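Putative periplasmic protein (Salmonella enterica, PDB 3OE3) inhibits c-type lysozymes in the periplasm, probably as part of bacterial defence against lysozymes of the host. Local coordinates at residues Gly28-Ile33 with Ala52-Ile57; Ala32-Val37 with Ile41-Met46; Lys64-Gly69 with Glu73-Asp78. One frame throughout, in Å; residues are numbered along the deposited sequence.

Contact 1: residues Gly28-Ile33 with Ala52-Ile57; sequences GNAYAI and ANYEAI
Tyr54 OH and Tyr31 O are joined through one water, which lies 2.8 Å from Tyr54 OH and 2.9 Å from Tyr31 O. No direct hydrogen bond links 28-33 to 52-57, so this bridge is their polar connection, and the rest is apolar. The methyl of Ala32 sits over one face of the Tyr54 ring as a CH-pi contact, its CB 3.9 Å from the ring centroid, 20° off the normal and shifted toward the rim on the CD2 side. Ala30 lies further out: its CB is 4.3 Å from Tyr54 CE2, while its carbonyl carbon comes up at the ring edge. The ring reaches them because Tyr54 CG stands beside the backbone N and anti to the carbonyl carbon (chi1 -58°), which lays the aromatic across strand 39-45, where it also touches Met43 and Leu45. Tyr31 turns its side chain the other way, and its hydroxyl is hydrogen-bonded to Glu4 of the second subunit. The axes of 30-33, part of strand 30-36, and of 52-56 come to 7.6 Å at 62°. Tyr54 thus reaches past strand 39-45 to Ala32, on the next strand but one, inside the closed antiparallel barrel of this lysozyme-inhibitor family.

Contact 2: residues Ala32-Val37 with Ile41-Met46; sequences AIISQV and IPMRLM
Ala32 to Ile34 run antiparallel to Ile41 to Met43, the strand axes at 147°, with Ala32-Met43 and Ile34-Ile41 as hydrogen-bonded pairs either side of the non-hydrogen-bonded pair Ile33-Pro42. The selenium of Met43, a selenomethionine, meets Ile34 diagonally, 4.0 Å from both Ile34 CG1 and Ile34 CD1. Ile34 CG1 lies between its backbone N and carbonyl carbon (chi1 62°), which swings that branch over toward the neighbouring strand, where it also rests 4.0 Å from Ile41 CB. Met43 CB adds an apolar touch on the methyl of Ala32, a residue whose other neighbours include Val20 and Tyr22 of strand 16-24. This is a beta hairpin of the eight-stranded barrel: Ala32, Ile34, Ile41 and Met43 face the interior, while Ile33 and Pro42 face outward and pack on Ile33 and Ile5 of the second subunit. Proline has no amide hydrogen to give, but it stands in the non-hydrogen-bonded pair, so the pairing with strand 30-36 gives up no bond. Ile41 N donates to Ile34 O at 2.8 Å, whereas the return bond from Ile34 N to Ile41 O is longer, 3.3 Å. Ile41 O has a second visitor, the CA of Ile33 at 3.5 Å in a CA-H...O contact.

Contact 3: residues Lys64-Gly69 with Glu73-Asp78; sequences KLYTKG and ELVEGD
The Tyr66 ring turns an edge to strand 71-76: its CE2 meets the methyl CG2 of Val75 at 3.6 Å, with that methyl in the plane of the ring. Glu73 O also lies near the ring plane, beyond CD2. Tyr66 and Val75 cross at about a right angle; the contact is diagonal, since Tyr66 pairs with Glu73 and Val75 with Lys64. Val75 CG2 occupies the slot between backbone N and carbonyl carbon, a position that directs it at Tyr66 CE2 and also brings it near Lys64 O. Both pairs are hydrogen-bonded in each direction; Val75 N-H points almost straight at Lys64 O (3.0 Å, 179° at the hydrogen), and Glu73 N reaches Tyr66 O at 2.8 Å. Between them the non-hydrogen-bonded pair Leu65-Leu74 faces the barrel interior. Each leucine lays its CD1 against a carbonyl across the hairpin: Leu74 CD1 is 3.4 Å from Lys64 O, and Leu65 CD1 is 3.7 Å from Glu73 O. The carboxylate of Glu73 turns away from the hairpin, its OE1 hydrogen-bonded to the backbone N of Asn85. Strand 52-56 flanks the hairpin beside 64-68, with Tyr66 on Asn53, and strand 80-88 borders 71-76; across the interior, both leucines rest on Met18 of strand 16-24.

Following the chain from the N terminus, strand 30-36 opens both early contacts. Contact 2 closes first, through the short turn into strand 39-45, and is nested within the longer span of contact 1, which ends on strand 52-56; the two share Ala32 and Ile33. Contact 3 comes afterwards, in series, as a separate hairpin. Contacts 2 and 3 each join two neighbouring strands, and contact 1 reaches over one. Strand 52-56 completes the run from 30-36 to 71-76: it pairs with strand 39-45 on one side and, through Tyr54 N to Leu65 O (2.8 Å), with strand 64-68 on the other. Contacts 2 and 3 also meet inside the barrel, where Ile34 CD1 touches Leu74 CD1. Contacts 1 and 2 also touch the second subunit.

Contact 1: residues Gly28-Ile33 with Ala52-Ile57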
ATOM      1  N   GLY C  28     -14.017   7.325   9.287  1.00 23.47           N
ATOM      2  CA  GLY C  28     -13.578   6.386  10.310  1.00 22.17           C
ATOM      3  C   GLY C  28     -13.334   4.943   9.883  1.00 24.11           C
ATOM      4  O   GLY C  28     -13.266   4.055  10.731  1.00 26.16           O
ATOM      5  N   ASN C  29     -13.195   4.694   8.584  1.00 19.12           N
ATOM      6  CA  ASN C  29     -12.854   3.358   8.119  1.00 18.19           C
ATOM      7  C   ASN C  29     -11.348   3.178   8.134  1.00 18.88           C
ATOM      8  O   ASN C  29     -10.611   4.131   7.929  1.00 23.43           O
ATOM      9  CB  ASN C  29     -13.416   3.109   6.718  1.00 19.84           C
ATOM     10  CG  ASN C  29     -14.928   3.026   6.711  1.00 27.42           C
ATOM     11  OD1 ASN C  29     -15.543   2.760   7.742  1.00 29.78           O
ATOM     12  ND2 ASN C  29     -15.535   3.258   5.551  1.00 28.53           N
ATOM     13  N   ALA C  30     -10.898   1.958   8.391  1.00 18.25           N
ATOM     14  CA  ALA C  30      -9.462   1.702   8.548  1.00 14.18           C
ATOM     15  C   ALA C  30      -8.978   0.540   7.705  1.00 18.17           C
ATOM     16  O   ALA C  30      -9.599  -0.523   7.678  1.00 17.30           O
ATOM     17  CB  ALA C  30      -9.122   1.452  10.028  1.00 20.35           C
ATOM     18  N   TYR C  31      -7.852   0.756   7.025  1.00 15.90           N
ATOM     19  CA  TYR C  31      -7.214  -0.269   6.208  1.00 14.27           C
ATOM     20  C   TYR C  31      -5.719  -0.192   6.455  1.00 18.24           C
ATOM     21  O   TYR C  31      -5.218   0.790   7.019  1.00 16.19           O
ATOM     22  CB  TYR C  31      -7.491  -0.056   4.715  1.00 13.74           C
ATOM     23  CG  TYR C  31      -8.954   0.127   4.381  1.00 13.45           C
ATOM     24  CD1 TYR C  31      -9.532   1.390   4.403  1.00 14.55           C
ATOM     25  CD2 TYR C  31      -9.747  -0.947   4.010  1.00 17.31           C
ATOM     26  CE1 TYR C  31     -10.868   1.570   4.099  1.00 18.57           C
ATOM     27  CE2 TYR C  31     -11.091  -0.771   3.692  1.00 18.33           C
ATOM     28  CZ  TYR C  31     -11.641   0.490   3.743  1.00 18.67           C
ATOM     29  OH  TYR C  31     -12.975   0.710   3.429  1.00 21.62           O
ATOM     30  N   ALA C  32      -5.004  -1.226   6.024  1.00 13.35           N
ATOM     31  CA  ALA C  32      -3.549  -1.226   6.090  1.00 13.65           C
ATOM     32  C   ALA C  32      -3.013  -1.862   4.831  1.00 12.89           C
ATOM     33  O   ALA C  32      -3.685  -2.673   4.207  1.00 15.14           O
ATOM     34  CB  ALA C  32      -3.072  -2.001   7.317  1.00 15.21           C
ATOM     35  N   ILE C  33      -1.795  -1.494   4.442  1.00 12.31           N
ATOM     36  CA  ILE C  33      -1.139  -2.177   3.339  1.00 10.14           C
ATOM     37  C   ILE C  33       0.268  -2.532   3.768  1.00  9.62           C
ATOM     38  O   ILE C  33       0.994  -1.693   4.293  1.00 11.86           O
ATOM     39  CB  ILE C  33      -1.033  -1.315   2.068  1.00 11.30           C
ATOM     40  CG1 ILE C  33      -2.390  -0.722   1.677  1.00 14.25           C
ATOM     41  CG2 ILE C  33      -0.492  -2.160   0.906  1.00 12.45           C
ATOM     42  CD1 ILE C  33      -2.247   0.429   0.707  1.00 24.76           C
ATOM     43  N   ALA C  52      -5.814  -2.649  17.221  1.00 24.87           N
ATOM     44  CA  ALA C  52      -6.152  -2.558  15.812  1.00 21.89           C
ATOM     45  C   ALA C  52      -5.526  -3.721  15.052  1.00 20.99           C
ATOM     46  O   ALA C  52      -4.314  -3.774  14.856  1.00 22.11           O
ATOM     47  CB  ALA C  52      -5.713  -1.219  15.245  1.00 19.24           C
ATOM     48  N   ASN C  53      -6.374  -4.655  14.642  1.00 15.86           N
ATOM     49  CA  ASN C  53      -5.940  -5.895  14.033  1.00 16.86           C
ATOM     50  C   ASN C  53      -6.507  -6.007  12.638  1.00 14.92           C
ATOM     51  O   ASN C  53      -7.702  -5.773  12.416  1.00 17.84           O
ATOM     52  CB  ASN C  53      -6.398  -7.073  14.884  1.00 16.24           C
ATOM     53  CG  ASN C  53      -6.003  -6.914  16.337  1.00 23.11           C
ATOM     54  OD1 ASN C  53      -4.825  -6.808  16.656  1.00 24.76           O
ATOM     55  ND2 ASN C  53      -6.986  -6.859  17.216  1.00 29.37           N
ATOM     56  N   TYR C  54      -5.645  -6.355  11.692  1.00 12.30           N
ATOM     57  CA  TYR C  54      -6.012  -6.318  10.276  1.00 14.75           C
ATOM     58  C   TYR C  54      -5.868  -7.683   9.627  1.00 16.32           C
ATOM     59  O   TYR C  54      -5.014  -8.480  10.016  1.00 14.92           O
ATOM     60  CB  TYR C  54      -5.140  -5.300   9.517  1.00 15.63           C
ATOM     61  CG  TYR C  54      -5.205  -3.876  10.034  1.00 12.38           C
ATOM     62  CD1 TYR C  54      -4.482  -3.494  11.170  1.00 14.25           C
ATOM     63  CD2 TYR C  54      -5.988  -2.907   9.395  1.00 12.71           C
ATOM     64  CE1 TYR C  54      -4.539  -2.198  11.655  1.00 15.18           C
ATOM     65  CE2 TYR C  54      -6.042  -1.604   9.881  1.00 15.15           C
ATOM     66  CZ  TYR C  54      -5.316  -1.259  11.003  1.00 19.02           C
ATOM     67  OH  TYR C  54      -5.358   0.033  11.481  1.00 18.48           O
ATOM     68  N   GLU C  55      -6.694  -7.941   8.619  1.00 16.44           N
ATOM     69  CA  GLU C  55      -6.584  -9.167   7.835  1.00 16.22           C
ATOM     70  C   GLU C  55      -6.587  -8.853   6.349  1.00 15.28           C
ATOM     71  O   GLU C  55      -7.193  -7.883   5.906  1.00 14.61           O
ATOM     72  CB  GLU C  55      -7.720 -10.144   8.172  1.00 21.65           C
ATOM     73  CG  GLU C  55      -9.091  -9.659   7.752  1.00 22.57           C
ATOM     74  CD  GLU C  55     -10.182 -10.718   7.931  1.00 33.64           C
ATOM     75  OE1 GLU C  55      -9.851 -11.902   8.162  1.00 33.67           O
ATOM     76  OE2 GLU C  55     -11.370 -10.356   7.825  1.00 41.79           O
ATOM     77  N   ALA C  56      -5.902  -9.680   5.572  1.00 18.25           N
ATOM     78  CA  ALA C  56      -5.872  -9.483   4.128  1.00 16.34           C
ATOM     79  C   ALA C  56      -7.275  -9.579   3.553  1.00 17.30           C
ATOM     80  O   ALA C  56      -8.061 -10.450   3.937  1.00 20.97           O
ATOM     81  CB  ALA C  56      -4.950 -10.522   3.476  1.00 18.90           C
ATOM     82  N   ILE C  57      -7.585  -8.661   2.645  1.00 16.76           N
ATOM     83  CA  ILE C  57      -8.876  -8.640   1.969  1.00 17.63           C
ATOM     84  C   ILE C  57      -8.998  -9.808   0.995  1.00 22.15           C
ATOM     85  O   ILE C  57     -10.084 -10.362   0.815  1.00 29.79           O
ATOM     86  CB  ILE C  57      -9.084  -7.298   1.263  1.00 21.15           C
ATOM     87  CG1 ILE C  57      -9.132  -6.203   2.327  1.00 20.26           C
ATOM     88  CG2 ILE C  57     -10.366  -7.308   0.445  1.00 28.68           C
ATOM     89  CD1 ILE C  57      -9.077  -4.834   1.791  1.00 25.13           C
TER
HETATM   90  O   HOH W   1      -5.814   2.024   9.614  1.00 20.16           O

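Contact 2: residues Ala32-Val37 with Ile41-Met46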
ATOM      1  N   ALA C  32      -5.004  -1.226   6.024  1.00 13.35           N
ATOM      2  CA  ALA C  32      -3.549  -1.226   6.090  1.00 13.65           C
ATOM      3  C   ALA C  32      -3.013  -1.862   4.831  1.00 12.89           C
ATOM      4  O   ALA C  32      -3.685  -2.673   4.207  1.00 15.14           O
ATOM      5  CB  ALA C  32      -3.072  -2.001   7.317  1.00 15.21           C
ATOM      6  N   ILE C  33      -1.795  -1.494   4.442  1.00 12.31           N
ATOM      7  CA  ILE C  33      -1.139  -2.177   3.339  1.00 10.14           C
ATOM      8  C   ILE C  33       0.268  -2.532   3.768  1.00  9.62           C
ATOM      9  O   ILE C  33       0.994  -1.693   4.293  1.00 11.86           O
ATOM     10  CB  ILE C  33      -1.033  -1.315   2.068  1.00 11.30           C
ATOM     11  CG1 ILE C  33      -2.390  -0.722   1.677  1.00 14.25           C
ATOM     12  CG2 ILE C  33      -0.492  -2.160   0.906  1.00 12.45           C
ATOM     13  CD1 ILE C  33      -2.247   0.429   0.707  1.00 24.76           C
ATOM     14  N   ILE C  34       0.632  -3.790   3.554  1.00 11.45           N
ATOM     15  CA  ILE C  34       1.998  -4.260   3.817  1.00 10.79           C
ATOM     16  C   ILE C  34       2.595  -4.822   2.535  1.00 13.80           C
ATOM     17  O   ILE C  34       1.879  -5.067   1.574  1.00 14.51           O
ATOM     18  CB  ILE C  34       2.029  -5.333   4.936  1.00 12.49           C
ATOM     19  CG1 ILE C  34       1.235  -6.571   4.523  1.00 15.15           C
ATOM     20  CG2 ILE C  34       1.532  -4.740   6.256  1.00 15.78           C
ATOM     21  CD1 ILE C  34       1.422  -7.792   5.486  1.00 14.99           C
ATOM     22  N   SER C  35       3.913  -5.003   2.510  1.00 13.30           N
ATOM     23  CA  SER C  35       4.581  -5.592   1.368  1.00 14.91           C
ATOM     24  C   SER C  35       5.282  -6.864   1.840  1.00 16.09           C
ATOM     25  O   SER C  35       6.102  -6.816   2.752  1.00 19.15           O
ATOM     26  CB  SER C  35       5.591  -4.592   0.794  1.00 22.47           C
ATOM     27  OG  SER C  35       6.294  -5.125  -0.308  1.00 26.39           O
ATOM     28  N   GLN C  36       4.924  -7.991   1.235  1.00 14.04           N
ATOM     29  CA  GLN C  36       5.547  -9.294   1.526  1.00 18.23           C
ATOM     30  C   GLN C  36       5.782 -10.071   0.239  1.00 19.12           C
ATOM     31  O   GLN C  36       4.936 -10.076  -0.646  1.00 19.10           O
ATOM     32  CB  GLN C  36       4.641 -10.127   2.437  1.00 20.79           C
ATOM     33  CG  GLN C  36       4.716  -9.767   3.901  1.00 22.18           C
ATOM     34  CD  GLN C  36       6.056 -10.129   4.501  1.00 28.09           C
ATOM     35  OE1 GLN C  36       6.508 -11.270   4.399  1.00 36.14           O
ATOM     36  NE2 GLN C  36       6.715  -9.153   5.108  1.00 29.07           N
ATOM     37  N   VAL C  37       6.918 -10.765   0.156  1.00 18.71           N
ATOM     38  CA  VAL C  37       7.256 -11.537  -1.028  1.00 19.07           C
ATOM     39  C   VAL C  37       7.061 -10.695  -2.284  1.00 17.84           C
ATOM     40  O   VAL C  37       6.551 -11.168  -3.302  1.00 23.71           O
ATOM     41  CB  VAL C  37       6.449 -12.841  -1.121  1.00 22.69           C
ATOM     42  CG1 VAL C  37       7.153 -13.833  -2.053  1.00 25.50           C
ATOM     43  CG2 VAL C  37       6.288 -13.447   0.265  1.00 26.37           C
ATOM     44  N   ILE C  41      -0.094  -6.155  -0.077  1.00 14.19           N
ATOM     45  CA  ILE C  41      -1.253  -6.861   0.445  1.00 12.68           C
ATOM     46  C   ILE C  41      -2.188  -5.893   1.178  1.00 11.00           C
ATOM     47  O   ILE C  41      -1.882  -5.413   2.270  1.00 13.69           O
ATOM     48  CB  ILE C  41      -0.819  -8.002   1.403  1.00 17.24           C
ATOM     49  CG1 ILE C  41       0.216  -8.904   0.722  1.00 20.46           C
ATOM     50  CG2 ILE C  41      -2.037  -8.810   1.865  1.00 15.67           C
ATOM     51  CD1 ILE C  41      -0.334  -9.693  -0.419  1.00 29.32           C
ATOM     52  N   PRO C  42      -3.318  -5.558   0.542  1.00 13.34           N
ATOM     53  CA  PRO C  42      -4.294  -4.699   1.225  1.00 16.69           C
ATOM     54  C   PRO C  42      -5.019  -5.473   2.319  1.00 13.95           C
ATOM     55  O   PRO C  42      -5.348  -6.644   2.126  1.00 13.44           O
ATOM     56  CB  PRO C  42      -5.284  -4.320   0.119  1.00 18.07           C
ATOM     57  CG  PRO C  42      -4.775  -4.891  -1.146  1.00 18.83           C
ATOM     58  CD  PRO C  42      -3.680  -5.852  -0.856  1.00 14.34           C
HETATM   59  N   MSE C  43      -5.240  -4.812   3.452  1.00 13.24           N
HETATM   60  CA  MSE C  43      -5.856  -5.424   4.617  1.00 12.26           C
HETATM   61  C   MSE C  43      -6.971  -4.554   5.174  1.00 13.43           C
HETATM   62  O   MSE C  43      -6.942  -3.332   5.029  1.00 15.63           O
HETATM   63  CB  MSE C  43      -4.804  -5.657   5.689  1.00 17.23           C
HETATM   64  CG  MSE C  43      -3.532  -6.241   5.126  1.00 13.86           C
HETATM   65 SE   MSE C  43      -2.195  -6.463   6.531  1.00 24.67          SE
HETATM   66  CE  MSE C  43      -2.768  -8.166   7.216  1.00 15.05           C
ATOM     67  N   ARG C  44      -7.936  -5.188   5.835  1.00 16.83           N
ATOM     68  CA  ARG C  44      -9.069  -4.482   6.431  1.00 15.39           C
ATOM     69  C   ARG C  44      -8.986  -4.636   7.949  1.00 14.31           C
ATOM     70  O   ARG C  44      -8.473  -5.637   8.457  1.00 16.02           O
ATOM     71  CB  ARG C  44     -10.395  -5.065   5.917  1.00 15.69           C
ATOM     72  CG  ARG C  44     -10.607  -6.518   6.340  1.00 22.39           C
ATOM     73  CD  ARG C  44     -11.973  -7.038   5.950  1.00 28.31           C
ATOM     74  NE  ARG C  44     -13.030  -6.242   6.561  1.00 36.65           N
ATOM     75  CZ  ARG C  44     -13.544  -6.475   7.768  1.00 39.02           C
ATOM     76  NH1 ARG C  44     -13.107  -7.491   8.502  1.00 34.78           N
ATOM     77  NH2 ARG C  44     -14.505  -5.690   8.236  1.00 40.66           N
ATOM     78  N   LEU C  45      -9.480  -3.646   8.683  1.00 14.95           N
ATOM     79  CA  LEU C  45      -9.555  -3.739  10.132  1.00 15.46           C
ATOM     80  C   LEU C  45     -10.618  -4.759  10.545  1.00 16.98           C
ATOM     81  O   LEU C  45     -11.748  -4.738  10.037  1.00 19.78           O
ATOM     82  CB  LEU C  45      -9.876  -2.370  10.743  1.00 19.72           C
ATOM     83  CG  LEU C  45      -9.958  -2.315  12.267  1.00 20.40           C
ATOM     84  CD1 LEU C  45      -8.576  -2.297  12.879  1.00 24.43           C
ATOM     85  CD2 LEU C  45     -10.778  -1.097  12.734  1.00 22.34           C
HETATM   86  N   MSE C  46     -10.252  -5.645  11.467  1.00 15.79           N
HETATM   87  CA  MSE C  46     -11.206  -6.578  12.056  1.00 18.65           C
HETATM   88  C   MSE C  46     -11.879  -5.918  13.252  1.00 22.39           C
HETATM   89  O   MSE C  46     -11.236  -5.615  14.253  1.00 26.42           O
HETATM   90  CB  MSE C  46     -10.513  -7.875  12.484  1.00 23.08           C
HETATM   91  CG  MSE C  46     -10.086  -8.750  11.311  1.00 22.59           C
HETATM   92 SE   MSE C  46      -9.142 -10.375  11.880  1.00 34.51          SE
HETATM   93  CE  MSE C  46      -7.636  -9.547  12.634  1.00 14.52           C
TER

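Contact 3: residues Lys64-Gly69 with Glu73-Asp78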
ATOM      1  N   LYS C  64      -2.121 -11.702   8.820  1.00 12.14           N
ATOM      2  CA  LYS C  64      -2.820 -10.868   9.771  1.00 13.31           C
ATOM      3  C   LYS C  64      -1.807 -10.009  10.538  1.00 13.07           C
ATOM      4  O   LYS C  64      -0.709 -10.464  10.912  1.00 14.57           O
ATOM      5  CB  LYS C  64      -3.666 -11.718  10.728  1.00 15.81           C
ATOM      6  CG  LYS C  64      -4.833 -12.420  10.052  1.00 21.32           C
ATOM      7  CD  LYS C  64      -5.666 -13.206  11.065  1.00 25.04           C
ATOM      8  CE  LYS C  64      -6.980 -13.678  10.462  1.00 29.93           C
ATOM      9  NZ  LYS C  64      -6.780 -14.367   9.160  1.00 27.69           N
ATOM     10  N   LEU C  65      -2.182  -8.756  10.747  1.00 13.12           N
ATOM     11  CA  LEU C  65      -1.323  -7.788  11.396  1.00 12.91           C
ATOM     12  C   LEU C  65      -2.008  -7.397  12.692  1.00 16.01           C
ATOM     13  O   LEU C  65      -3.130  -6.857  12.694  1.00 18.07           O
ATOM     14  CB  LEU C  65      -1.144  -6.561  10.474  1.00 11.96           C
ATOM     15  CG  LEU C  65      -0.418  -5.351  11.068  1.00 12.11           C
ATOM     16  CD1 LEU C  65       1.053  -5.700  11.311  1.00 16.17           C
ATOM     17  CD2 LEU C  65      -0.550  -4.111  10.147  1.00 13.83           C
ATOM     18  N   TYR C  66      -1.363  -7.704  13.812  1.00 15.55           N
ATOM     19  CA  TYR C  66      -1.938  -7.388  15.103  1.00 19.18           C
ATOM     20  C   TYR C  66      -1.176  -6.241  15.716  1.00 22.15           C
ATOM     21  O   TYR C  66       0.039  -6.323  15.886  1.00 23.66           O
ATOM     22  CB  TYR C  66      -1.875  -8.603  16.026  1.00 18.00           C
ATOM     23  CG  TYR C  66      -2.673  -9.767  15.509  1.00 26.13           C
ATOM     24  CD1 TYR C  66      -3.992  -9.944  15.884  1.00 26.60           C
ATOM     25  CD2 TYR C  66      -2.115 -10.680  14.628  1.00 30.24           C
ATOM     26  CE1 TYR C  66      -4.729 -11.007  15.405  1.00 24.91           C
ATOM     27  CE2 TYR C  66      -2.847 -11.745  14.146  1.00 30.27           C
ATOM     28  CZ  TYR C  66      -4.151 -11.903  14.543  1.00 23.39           C
ATOM     29  OH  TYR C  66      -4.884 -12.968  14.067  1.00 31.99           O
ATOM     30  N   THR C  67      -1.881  -5.169  16.056  1.00 18.13           N
ATOM     31  CA  THR C  67      -1.205  -4.005  16.601  1.00 20.23           C
ATOM     32  C   THR C  67      -1.853  -3.537  17.894  1.00 27.31           C
ATOM     33  O   THR C  67      -3.060  -3.687  18.094  1.00 24.00           O
ATOM     34  CB  THR C  67      -1.157  -2.834  15.593  1.00 21.71           C
ATOM     35  OG1 THR C  67      -2.366  -2.068  15.670  1.00 24.69           O
ATOM     36  CG2 THR C  67      -0.961  -3.349  14.162  1.00 22.34           C
ATOM     37  N   LYS C  68      -1.020  -2.970  18.760  1.00 29.59           N
ATOM     38  CA  LYS C  68      -1.416  -2.517  20.079  1.00 28.39           C
ATOM     39  C   LYS C  68      -0.490  -1.371  20.438  1.00 31.52           C
ATOM     40  O   LYS C  68       0.699  -1.583  20.639  1.00 30.56           O
ATOM     41  CB  LYS C  68      -1.251  -3.653  21.087  1.00 33.08           C
ATOM     42  CG  LYS C  68      -1.682  -3.306  22.500  1.00 40.12           C
ATOM     43  CD  LYS C  68      -3.180  -3.098  22.581  1.00 43.74           C
ATOM     44  CE  LYS C  68      -3.603  -2.730  23.997  1.00 53.02           C
ATOM     45  NZ  LYS C  68      -3.142  -3.745  24.984  1.00 54.47           N
ATOM     46  N   GLY C  69      -1.028  -0.158  20.511  1.00 29.33           N
ATOM     47  CA  GLY C  69      -0.204   1.008  20.778  1.00 29.77           C
ATOM     48  C   GLY C  69       0.872   1.174  19.716  1.00 30.03           C
ATOM     49  O   GLY C  69       0.580   1.298  18.521  1.00 30.43           O
ATOM     50  N   GLU C  73       2.714  -7.145  15.372  1.00 16.98           N
ATOM     51  CA  GLU C  73       3.184  -8.478  15.043  1.00 18.27           C
ATOM     52  C   GLU C  73       2.550  -8.857  13.721  1.00 13.93           C
ATOM     53  O   GLU C  73       1.349  -8.667  13.536  1.00 16.08           O
ATOM     54  CB  GLU C  73       2.745  -9.496  16.109  1.00 27.17           C
ATOM     55  CG  GLU C  73       3.121  -9.140  17.543  1.00 36.53           C
ATOM     56  CD  GLU C  73       4.541  -9.544  17.893  1.00 38.03           C
ATOM     57  OE1 GLU C  73       5.150 -10.298  17.113  1.00 35.14           O
ATOM     58  OE2 GLU C  73       5.046  -9.114  18.951  1.00 38.50           O
ATOM     59  N   LEU C  74       3.347  -9.387  12.802  1.00 13.79           N
ATOM     60  CA  LEU C  74       2.815  -9.923  11.554  1.00 13.35           C
ATOM     61  C   LEU C  74       2.944 -11.439  11.534  1.00 13.97           C
ATOM     62  O   LEU C  74       4.027 -12.005  11.752  1.00 14.43           O
ATOM     63  CB  LEU C  74       3.512  -9.306  10.324  1.00 12.89           C
ATOM     64  CG  LEU C  74       3.016  -9.787   8.955  1.00 14.41           C
ATOM     65  CD1 LEU C  74       1.589  -9.330   8.689  1.00 15.35           C
ATOM     66  CD2 LEU C  74       3.963  -9.302   7.850  1.00 15.19           C
ATOM     67  N   VAL C  75       1.809 -12.084  11.303  1.00 11.75           N
ATOM     68  CA  VAL C  75       1.749 -13.540  11.227  1.00 16.25           C
ATOM     69  C   VAL C  75       1.062 -13.999   9.942  1.00 15.14           C
ATOM     70  O   VAL C  75       0.470 -13.198   9.207  1.00 15.57           O
ATOM     71  CB  VAL C  75       1.030 -14.159  12.453  1.00 16.95           C
ATOM     72  CG1 VAL C  75       1.701 -13.702  13.754  1.00 18.56           C
ATOM     73  CG2 VAL C  75      -0.447 -13.811  12.449  1.00 16.45           C
ATOM     74  N   GLU C  76       1.142 -15.299   9.677  1.00 16.19           N
ATOM     75  CA  GLU C  76       0.430 -15.907   8.564  1.00 16.85           C
ATOM     76  C   GLU C  76      -0.066 -17.263   9.037  1.00 22.30           C
ATOM     77  O   GLU C  76       0.397 -17.775  10.064  1.00 22.47           O
ATOM     78  CB  GLU C  76       1.368 -16.086   7.360  1.00 21.11           C
ATOM     79  CG  GLU C  76       2.578 -16.962   7.658  1.00 24.83           C
ATOM     80  CD  GLU C  76       3.577 -17.019   6.508  1.00 37.25           C
ATOM     81  OE1 GLU C  76       3.185 -16.719   5.361  1.00 39.24           O
ATOM     82  OE2 GLU C  76       4.753 -17.371   6.754  1.00 39.00           O
ATOM     83  N   GLY C  77      -0.995 -17.844   8.290  1.00 22.57           N
ATOM     84  CA  GLY C  77      -1.503 -19.166   8.613  1.00 24.00           C
ATOM     85  C   GLY C  77      -1.980 -19.265  10.048  1.00 23.34           C
ATOM     86  O   GLY C  77      -2.682 -18.385  10.553  1.00 25.60           O
ATOM     87  N   ASP C  78      -1.606 -20.356  10.707  1.00 27.30           N
ATOM     88  CA  ASP C  78      -1.997 -20.592  12.091  1.00 28.02           C
ATOM     89  C   ASP C  78      -1.094 -19.834  13.048  1.00 26.22           C
ATOM     90  O   ASP C  78      -0.372 -20.434  13.848  1.00 26.52           O
ATOM     91  CB  ASP C  78      -1.960 -22.090  12.406  1.00 29.78           C
ATOM     92  CG  ASP C  78      -2.363 -22.397  13.839  1.00 42.43           C
ATOM     93  OD1 ASP C  78      -3.056 -21.564  14.461  1.00 41.06           O
ATOM     94  OD2 ASP C  78      -1.987 -23.475  14.346  1.00 43.97           O
TER